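Local coordinates for protein dihydroorotase (Saccharomyces cerevisiae, PDB 7CA0) that catalyses the reversible, zinc-dependent interconversion of N-carbamoyl-L-aspartate and dihydroorotate, the third step of de novo pyrimidine biosynthesis, at residues A[16-21]-A[41-46]; A[103-108]-A[135-140]; A[112-117]-A[139-144]. All coordinates share one frame; numbering follows the deposited sequence.

Interaction 1. Residues A[16-21]-A[41-46]. With ZN (zinc ion), chain E; FOT (5-fluoro-2,6-dioxo-1,2,3,6-tetrahydropyrimidine-4-carboxylic acid), chain G.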
# COMPACT_ATOMS: atom_id res chain seq x y z
N HIS A 16 -3.87 9.09 20.60
CA HIS A 16 -2.51 9.60 20.63
C HIS A 16 -2.51 11.11 20.63
O HIS A 16 -3.09 11.74 19.74
CB HIS A 16 -1.71 9.10 19.42
CG HIS A 16 -1.51 7.63 19.41
ND1 HIS A 16 -0.36 7.03 19.87
CD2 HIS A 16 -2.32 6.62 19.00
CE1 HIS A 16 -0.47 5.72 19.76
NE2 HIS A 16 -1.64 5.44 19.23
N VAL A 17 -1.88 11.73 21.63
CA VAL A 17 -1.91 13.22 21.67
C VAL A 17 -0.50 13.81 21.66
O VAL A 17 -0.39 15.00 21.87
CB VAL A 17 -2.65 13.73 22.92
CG1 VAL A 17 -2.57 15.25 23.01
CG2 VAL A 17 -4.10 13.27 22.91
N ARG A 18 0.52 12.97 21.51
CA ARG A 18 1.94 13.39 21.39
C ARG A 18 2.37 14.25 22.58
O ARG A 18 1.96 13.96 23.70
CB ARG A 18 2.20 14.16 20.09
CG ARG A 18 1.64 13.50 18.84
CD ARG A 18 2.04 12.06 18.67
NE ARG A 18 1.63 11.57 17.37
CZ ARG A 18 1.54 10.30 17.04
NH1 ARG A 18 1.84 9.36 17.90
NH2 ARG A 18 1.15 9.98 15.83
N GLU A 19 3.25 15.21 22.32
CA GLU A 19 3.76 16.15 23.33
C GLU A 19 3.98 17.51 22.66
O GLU A 19 3.64 17.66 21.50
CB GLU A 19 5.12 15.69 23.82
CG GLU A 19 5.07 14.69 24.95
CD GLU A 19 6.45 14.25 25.41
OE1 GLU A 19 7.11 13.52 24.65
OE2 GLU A 19 6.85 14.63 26.52
N GLY A 20 4.41 18.51 23.43
CA GLY A 20 4.76 19.80 22.90
C GLY A 20 3.63 20.46 22.15
O GLY A 20 2.44 20.29 22.47
N ALA A 21 3.99 21.19 21.09
CA ALA A 21 3.02 22.00 20.37
C ALA A 21 1.95 21.14 19.71
O ALA A 21 0.78 21.54 19.62
CB ALA A 21 3.73 22.86 19.33
N MET A 41 -2.38 6.81 24.85
CA MET A 41 -1.34 5.85 24.53
C MET A 41 0.05 6.40 24.86
O MET A 41 0.23 7.62 24.91
CB MET A 41 -1.42 5.46 23.05
CG MET A 41 -2.63 4.58 22.69
SD MET A 41 -2.67 3.10 23.70
CE MET A 41 -4.15 2.21 23.21
N PRO A 42 1.02 5.52 25.14
CA PRO A 42 2.31 5.94 25.72
C PRO A 42 3.52 6.03 24.78
O PRO A 42 4.65 6.20 25.28
CB PRO A 42 2.55 4.82 26.74
CG PRO A 42 2.05 3.58 26.00
CD PRO A 42 0.83 4.06 25.21
N ASN A 43 3.37 5.90 23.46
CA ASN A 43 4.52 5.78 22.58
C ASN A 43 5.10 7.16 22.23
O ASN A 43 5.23 7.55 21.08
CB ASN A 43 4.15 4.99 21.33
CG ASN A 43 3.04 5.67 20.53
OD1 ASN A 43 2.26 6.44 21.08
ND2 ASN A 43 2.98 5.39 19.22
N LEU A 44 5.47 7.90 23.28
CA LEU A 44 6.25 9.12 23.14
C LEU A 44 7.73 8.78 22.99
O LEU A 44 8.16 7.62 23.15
CB LEU A 44 6.05 10.04 24.33
CG LEU A 44 4.68 10.24 24.98
CD1 LEU A 44 4.81 11.27 26.08
CD2 LEU A 44 3.69 10.69 23.93
N GLN A 45 8.53 9.81 22.72
CA GLN A 45 9.99 9.68 22.80
C GLN A 45 10.49 10.43 24.02
O GLN A 45 10.42 11.67 24.04
CB GLN A 45 10.65 10.22 21.54
CG GLN A 45 10.40 9.41 20.28
CD GLN A 45 11.23 9.89 19.10
OE1 GLN A 45 12.11 10.73 19.26
NE2 GLN A 45 10.93 9.37 17.91
N PRO A 46 10.97 9.75 25.07
CA PRO A 46 11.04 8.30 25.22
C PRO A 46 9.69 7.73 25.65
O PRO A 46 8.83 8.51 26.04
CB PRO A 46 12.11 8.10 26.30
CG PRO A 46 12.10 9.35 27.08
CD PRO A 46 11.72 10.45 26.12
ZN ZN E . -2.33 3.74 18.30
C2 FOT G . 1.24 6.42 16.78
C6 FOT G . 1.07 6.52 14.54
C5 FOT G . 0.45 5.26 14.52
O2 FOT G . 1.61 6.96 17.75
N3 FOT G . 0.64 5.19 16.89
N1 FOT G . 1.47 7.09 15.64
O6 FOT G . 1.31 7.20 13.60
F5 FOT G . 0.02 4.65 13.39
C4 FOT G . 0.23 4.57 15.80
C41 FOT G . -0.45 3.18 15.87
O42 FOT G . -0.26 2.40 16.83
O41 FOT G . -1.22 2.76 14.98
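The zinc site at the mouth of the amidohydrolase barrel joins His16 to Met41 and Asn43, which follow strand 37-40. His16, second histidine of a His-x-His pair, binds one zinc through NE2 at 2.1 Å, alongside His14 and Asp258. Its ring is sandwiched: Met41 CB makes a CH-pi contact with one face, 3.8 Å from the ring centroid, while N3 of 5-fluoroorotate (FOT) lies over the opposite face near the rim. At the ring edge, ND1 gives a weak, bent bond to Asn43 OD1 (2.9 Å, 123°). The Asn43 amide is turned 63° from the ring, and its ND2 donates to FOT O2 at 2.6 Å. Arg18, bent at chi2 (-52°), brings its guanidinium edge to the same oxygen; the modelled 2.4 Å from NH1 to O2 is doubtful as a length, and NH2 bonds to Pro261 O. Farther out, Leu44 CD1 packs on Glu19 CD at 3.5 Å. A leucine in place of Arg18 would probably leave FOT O2 without its charged donor and remove the hydrogen bond to Pro261 O. Amide and guanidinium N-H groups both point at O2, which would probably polarise the carbonyl and help to hold the ring beside the metal.

Interaction 2. Residues A[103-108]-A[135-140]. With ZN (zinc ion), chain F; FOT (5-fluoro-2,6-dioxo-1,2,3,6-tetrahydropyrimidine-4-carboxylic acid), chain G.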
# COMPACT_ATOMS: atom_id res chain seq x y z
N GLY A 103 9.22 -2.46 15.92
CA GLY A 103 9.42 -2.10 14.53
C GLY A 103 8.15 -2.00 13.69
O GLY A 103 8.24 -1.61 12.52
N VAL A 104 6.98 -2.34 14.24
CA VAL A 104 5.79 -2.44 13.39
C VAL A 104 5.09 -1.10 13.18
O VAL A 104 4.27 -0.98 12.26
CB VAL A 104 4.75 -3.44 13.94
CG1 VAL A 104 5.31 -4.86 13.96
CG2 VAL A 104 4.28 -2.99 15.31
N THR A 105 5.34 -0.10 14.03
CA THR A 105 4.60 1.15 13.96
C THR A 105 5.39 2.26 14.65
O THR A 105 6.53 2.06 15.08
CB THR A 105 3.21 0.96 14.57
OG1 THR A 105 2.40 2.10 14.28
CG2 THR A 105 3.31 0.75 16.08
N THR A 106 4.76 3.43 14.74
CA THR A 106 5.40 4.62 15.30
C THR A 106 5.91 4.40 16.72
O THR A 106 5.19 3.88 17.58
CB THR A 106 4.44 5.81 15.29
OG1 THR A 106 4.06 6.10 13.94
CG2 THR A 106 5.13 7.03 15.87
N ASN A 107 7.16 4.81 16.95
CA ASN A 107 7.79 4.78 18.26
C ASN A 107 7.66 3.40 18.91
O ASN A 107 7.35 3.26 20.10
CB ASN A 107 7.24 5.89 19.15
CG ASN A 107 7.58 7.31 18.64
OD1 ASN A 107 8.51 7.50 17.83
ND2 ASN A 107 6.84 8.30 19.14
N SER A 108 7.87 2.37 18.10
CA SER A 108 7.82 0.99 18.55
C SER A 108 9.20 0.36 18.61
O SER A 108 9.30 -0.85 18.85
CB SER A 108 6.92 0.17 17.61
OG SER A 108 7.64 -0.22 16.43
N ASN A 135 -3.42 -3.71 26.61
CA ASN A 135 -3.72 -3.30 25.25
C ASN A 135 -2.65 -3.86 24.33
O ASN A 135 -1.46 -3.74 24.63
CB ASN A 135 -3.79 -1.78 25.13
CG ASN A 135 -4.61 -1.14 26.22
OD1 ASN A 135 -4.10 -0.80 27.29
ND2 ASN A 135 -5.91 -0.95 25.96
N LEU A 136 -3.08 -4.52 23.26
CA LEU A 136 -2.18 -5.18 22.31
C LEU A 136 -2.30 -4.55 20.93
O LEU A 136 -3.39 -4.51 20.36
CB LEU A 136 -2.51 -6.67 22.22
CG LEU A 136 -2.44 -7.51 23.49
CD1 LEU A 136 -2.86 -8.95 23.18
CD2 LEU A 136 -1.03 -7.43 24.12
N HIS A 137 -1.17 -4.10 20.38
CA HIS A 137 -1.06 -3.88 18.93
C HIS A 137 -0.76 -5.24 18.32
O HIS A 137 0.39 -5.68 18.29
CB HIS A 137 0.00 -2.85 18.59
CG HIS A 137 0.10 -2.54 17.13
ND1 HIS A 137 -0.08 -1.26 16.61
CD2 HIS A 137 0.38 -3.33 16.07
CE1 HIS A 137 0.08 -1.30 15.30
NE2 HIS A 137 0.36 -2.54 14.94
N GLY A 138 -1.80 -5.92 17.87
CA GLY A 138 -1.67 -7.31 17.46
C GLY A 138 -1.10 -7.51 16.07
O GLY A 138 -1.84 -7.86 15.14
N GLU A 139 0.20 -7.30 15.90
CA GLU A 139 0.88 -7.57 14.63
C GLU A 139 2.25 -8.18 14.88
O GLU A 139 3.07 -7.61 15.61
CB GLU A 139 1.02 -6.28 13.82
CG GLU A 139 -0.24 -5.83 13.10
CD GLU A 139 0.06 -4.78 12.07
OE1 GLU A 139 0.28 -3.62 12.48
OE2 GLU A 139 0.11 -5.12 10.87
N LYS A 140 2.53 -9.31 14.25
CA LYS A 140 3.90 -9.80 14.34
C LYS A 140 4.80 -9.02 13.38
O LYS A 140 4.39 -8.68 12.27
CB LYS A 140 3.97 -11.28 14.03
CG LYS A 140 3.79 -12.15 15.25
CD LYS A 140 3.41 -13.54 14.82
CE LYS A 140 4.05 -14.61 15.65
NZ LYS A 140 3.73 -14.44 17.09
ZN ZN F . -1.29 0.51 17.03
C2 FOT G . 1.24 6.42 16.78
C6 FOT G . 1.07 6.52 14.54
C5 FOT G . 0.45 5.26 14.52
O2 FOT G . 1.61 6.96 17.75
N3 FOT G . 0.64 5.19 16.89
N1 FOT G . 1.47 7.09 15.64
O6 FOT G . 1.31 7.20 13.60
F5 FOT G . 0.02 4.65 13.39
C4 FOT G . 0.23 4.57 15.80
C41 FOT G . -0.45 3.18 15.87
O42 FOT G . -0.26 2.40 16.83
O41 FOT G . -1.22 2.76 14.98
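Val104 and Thr105 pack against the imidazole of His137, a zinc ligand near the end of strand 133-136. From CB the His137 side chain sets out with CG anti to the backbone N (chi1 -177°), which carries the ring toward the loop 103-108. Next comes ND1, bonded to the second zinc at 2.2 Å; the same ion takes FOT O42 at 2.2 Å, and O42 sits near the plane of the ring, at its edge. His180 is a further ligand of this ion. CE1, between the two nitrogens, meets the methyl CG2 of Thr105 at 3.9 Å, an oblique approach. On the same side of the ring, Val104 CG2 stands over the face nearest CD2 and NE2, in a CH-pi contact 4.2 Å from the centroid. The tip, NE2, gives a fairly straight hydrogen bond to Glu139 OE1 (2.7 Å, 160°), directed at the anti lone pair of the carboxylate and nearly in the ring plane. With one nitrogen on zinc and the other on Glu139, the ring can hardly turn about its CB-CG bond; the glutamate acts as a second-shell residue that positions a first-shell ligand.

Val104 CG1 reaches past the ring to Glu139 O, 3.9 Å away. The loop keeps its shape through a type II turn from Thr105 to Ser108, where Ser108 OG donates to Thr105 O at 2.9 Å. Thr105 and Thr106 both border the ligand, Thr106 OG1 being 3.0 Å from FOT O6. A mobile loop with a threonine pair folded over the bound pyrimidine is familiar from the class II enzyme of Escherichia coli, and this conformation is consistent with its closed state, lying over the binuclear zinc centre of the amidohydrolase fold.

Interaction 3. Residues A[112-117]-A[139-144]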
# COMPACT_ATOMS: atom_id res chain seq x y z
N VAL A 112 8.53 -4.98 21.97
CA VAL A 112 8.78 -6.36 22.36
C VAL A 112 8.81 -7.24 21.11
O VAL A 112 8.30 -6.88 20.05
CB VAL A 112 7.72 -6.90 23.34
CG1 VAL A 112 7.54 -5.96 24.53
CG2 VAL A 112 6.43 -7.25 22.63
N ASP A 113 9.44 -8.40 21.26
CA ASP A 113 9.31 -9.47 20.28
C ASP A 113 8.12 -10.32 20.71
O ASP A 113 8.20 -10.97 21.77
CB ASP A 113 10.59 -10.29 20.20
CG ASP A 113 10.39 -11.65 19.56
OD1 ASP A 113 9.43 -11.83 18.78
OD2 ASP A 113 11.24 -12.53 19.81
N PRO A 114 7.03 -10.38 19.94
CA PRO A 114 5.86 -11.16 20.35
C PRO A 114 5.99 -12.65 20.13
O PRO A 114 5.00 -13.37 20.31
CB PRO A 114 4.74 -10.57 19.48
CG PRO A 114 5.42 -10.14 18.25
CD PRO A 114 6.80 -9.66 18.67
N ASN A 115 7.16 -13.13 19.72
CA ASN A 115 7.41 -14.56 19.74
C ASN A 115 7.95 -15.04 21.07
O ASN A 115 8.01 -16.26 21.30
CB ASN A 115 8.39 -14.93 18.63
CG ASN A 115 7.77 -14.83 17.28
OD1 ASN A 115 6.58 -14.58 17.17
ND2 ASN A 115 8.57 -14.99 16.23
N ASP A 116 8.33 -14.14 21.96
CA ASP A 116 8.72 -14.51 23.31
C ASP A 116 8.08 -13.52 24.30
O ASP A 116 8.69 -12.53 24.70
CB ASP A 116 10.23 -14.55 23.44
CG ASP A 116 10.68 -15.54 24.49
OD1 ASP A 116 10.38 -15.31 25.68
OD2 ASP A 116 11.30 -16.55 24.10
N PHE A 117 6.81 -13.73 24.64
CA PHE A 117 6.10 -12.88 25.59
C PHE A 117 6.40 -13.25 27.02
O PHE A 117 6.09 -12.48 27.96
CB PHE A 117 4.61 -12.97 25.38
CG PHE A 117 4.07 -11.92 24.48
CD1 PHE A 117 4.33 -10.58 24.70
CD2 PHE A 117 3.25 -12.28 23.41
CE1 PHE A 117 3.81 -9.61 23.87
CE2 PHE A 117 2.72 -11.30 22.58
CZ PHE A 117 3.00 -9.97 22.81
N GLU A 139 0.20 -7.30 15.90
CA GLU A 139 0.88 -7.57 14.63
C GLU A 139 2.25 -8.18 14.88
O GLU A 139 3.07 -7.61 15.61
CB GLU A 139 1.02 -6.28 13.82
CG GLU A 139 -0.24 -5.83 13.10
CD GLU A 139 0.06 -4.78 12.07
OE1 GLU A 139 0.28 -3.62 12.48
OE2 GLU A 139 0.11 -5.12 10.87
N LYS A 140 2.53 -9.31 14.25
CA LYS A 140 3.90 -9.80 14.34
C LYS A 140 4.80 -9.02 13.38
O LYS A 140 4.39 -8.68 12.27
CB LYS A 140 3.97 -11.28 14.03
CG LYS A 140 3.79 -12.15 15.25
CD LYS A 140 3.41 -13.54 14.82
CE LYS A 140 4.05 -14.61 15.65
NZ LYS A 140 3.73 -14.44 17.09
N PRO A 141 6.04 -8.74 13.80
CA PRO A 141 7.02 -8.15 12.88
C PRO A 141 7.19 -8.97 11.61
O PRO A 141 6.90 -10.17 11.57
CB PRO A 141 8.31 -8.12 13.71
CG PRO A 141 7.84 -8.08 15.14
CD PRO A 141 6.59 -8.93 15.15
N SER A 142 7.58 -8.29 10.55
CA SER A 142 7.70 -8.93 9.25
C SER A 142 8.92 -9.85 9.17
O SER A 142 9.95 -9.62 9.81
CB SER A 142 7.76 -7.88 8.14
OG SER A 142 6.48 -7.31 7.92
N VAL A 143 8.75 -10.94 8.42
CA VAL A 143 9.82 -11.90 8.15
C VAL A 143 9.64 -12.55 6.79
O VAL A 143 8.57 -13.09 6.47
CB VAL A 143 9.88 -12.95 9.28
CG1 VAL A 143 8.56 -13.64 9.43
CG2 VAL A 143 10.93 -14.00 8.95
N HIS A 144 10.68 -12.49 5.96
CA HIS A 144 10.70 -13.10 4.64
C HIS A 144 11.87 -14.08 4.57
O HIS A 144 12.59 -14.17 3.57
CB HIS A 144 10.77 -12.03 3.55
CG HIS A 144 9.64 -11.04 3.59
ND1 HIS A 144 9.52 -10.08 4.58
CD2 HIS A 144 8.58 -10.86 2.77
CE1 HIS A 144 8.43 -9.36 4.37
NE2 HIS A 144 7.85 -9.81 3.27
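Two proline rings touch through their leading carbons, Pro114 CG standing 3.5 Å from Pro141 CD, and the Pro114 CD atom is almost as near. Both rings are rigid parts of their backbones, and this apolar touch brings two loops without regular secondary structure into direct contact. Pro114 CG also lies 4.0 Å from Lys140 CG, the two side chains passing at a slant, so that the proline rests on the aliphatic start of the lysine as well as on Pro141.

Beyond this apolar patch the Lys140 chain, bent at chi3 (142°) and chi4 (57°), crosses the Asn115 side chain at about a right angle and brings NZ to its amide oxygen. NZ donates to Asn115 OD1 at 2.9 Å, a bond of weak geometry, with the carbonyl O of Pro114 farther off. The charged end of the lysine is thus received by an exposed asparagine, whereas the neighbouring Pro114 is buried.

Asn115 is itself held by its own turn. Its backbone N donates to Asp113 OD1 (2.8 Å, 163°), meeting the carboxylate from well above its plane, and Asp116 N returns to Asp113 O at 3.2 Å. On the inner side Pro114 CA sits over one face of the Phe117 ring, which in turn packs on helix 161-170. The partner loop continues outward to the second subunit, where Asp219 of that subunit receives a hydrogen bond from Ser142 OG. An Asx turn built into a type I beta turn, packed against a proline-bearing segment, here joins the loop leading to helix 121-130 with the one leaving strand 133-136, both belonging to the connections around the mouth of the TIM-like barrel.

How the interactions relate
Interactions 1 and 2 both border 5-fluoroorotate, their centres 15 Å apart, each contributing a ligand to one of two zinc ions that lie 3.6 Å from each other. They also touch directly: Asn107 ND2 probably hydrogen-bonds to Asn43 O (2.6 Å) and Asn107 OD1 to Gln45 NE2 (3.1 Å), tying loop 103-108 to segment 41-46 beside the ligand. Interaction 3 continues from interaction 2 along residues 139-140, with centres 9 Å apart, and Val104 CG1 packs on Pro141 CA at 3.9 Å. It stays remote from interaction 1, about 11 Å between nearest atoms. The series therefore runs from pyrimidine pocket through metal shell to the outer loops near the subunit interface.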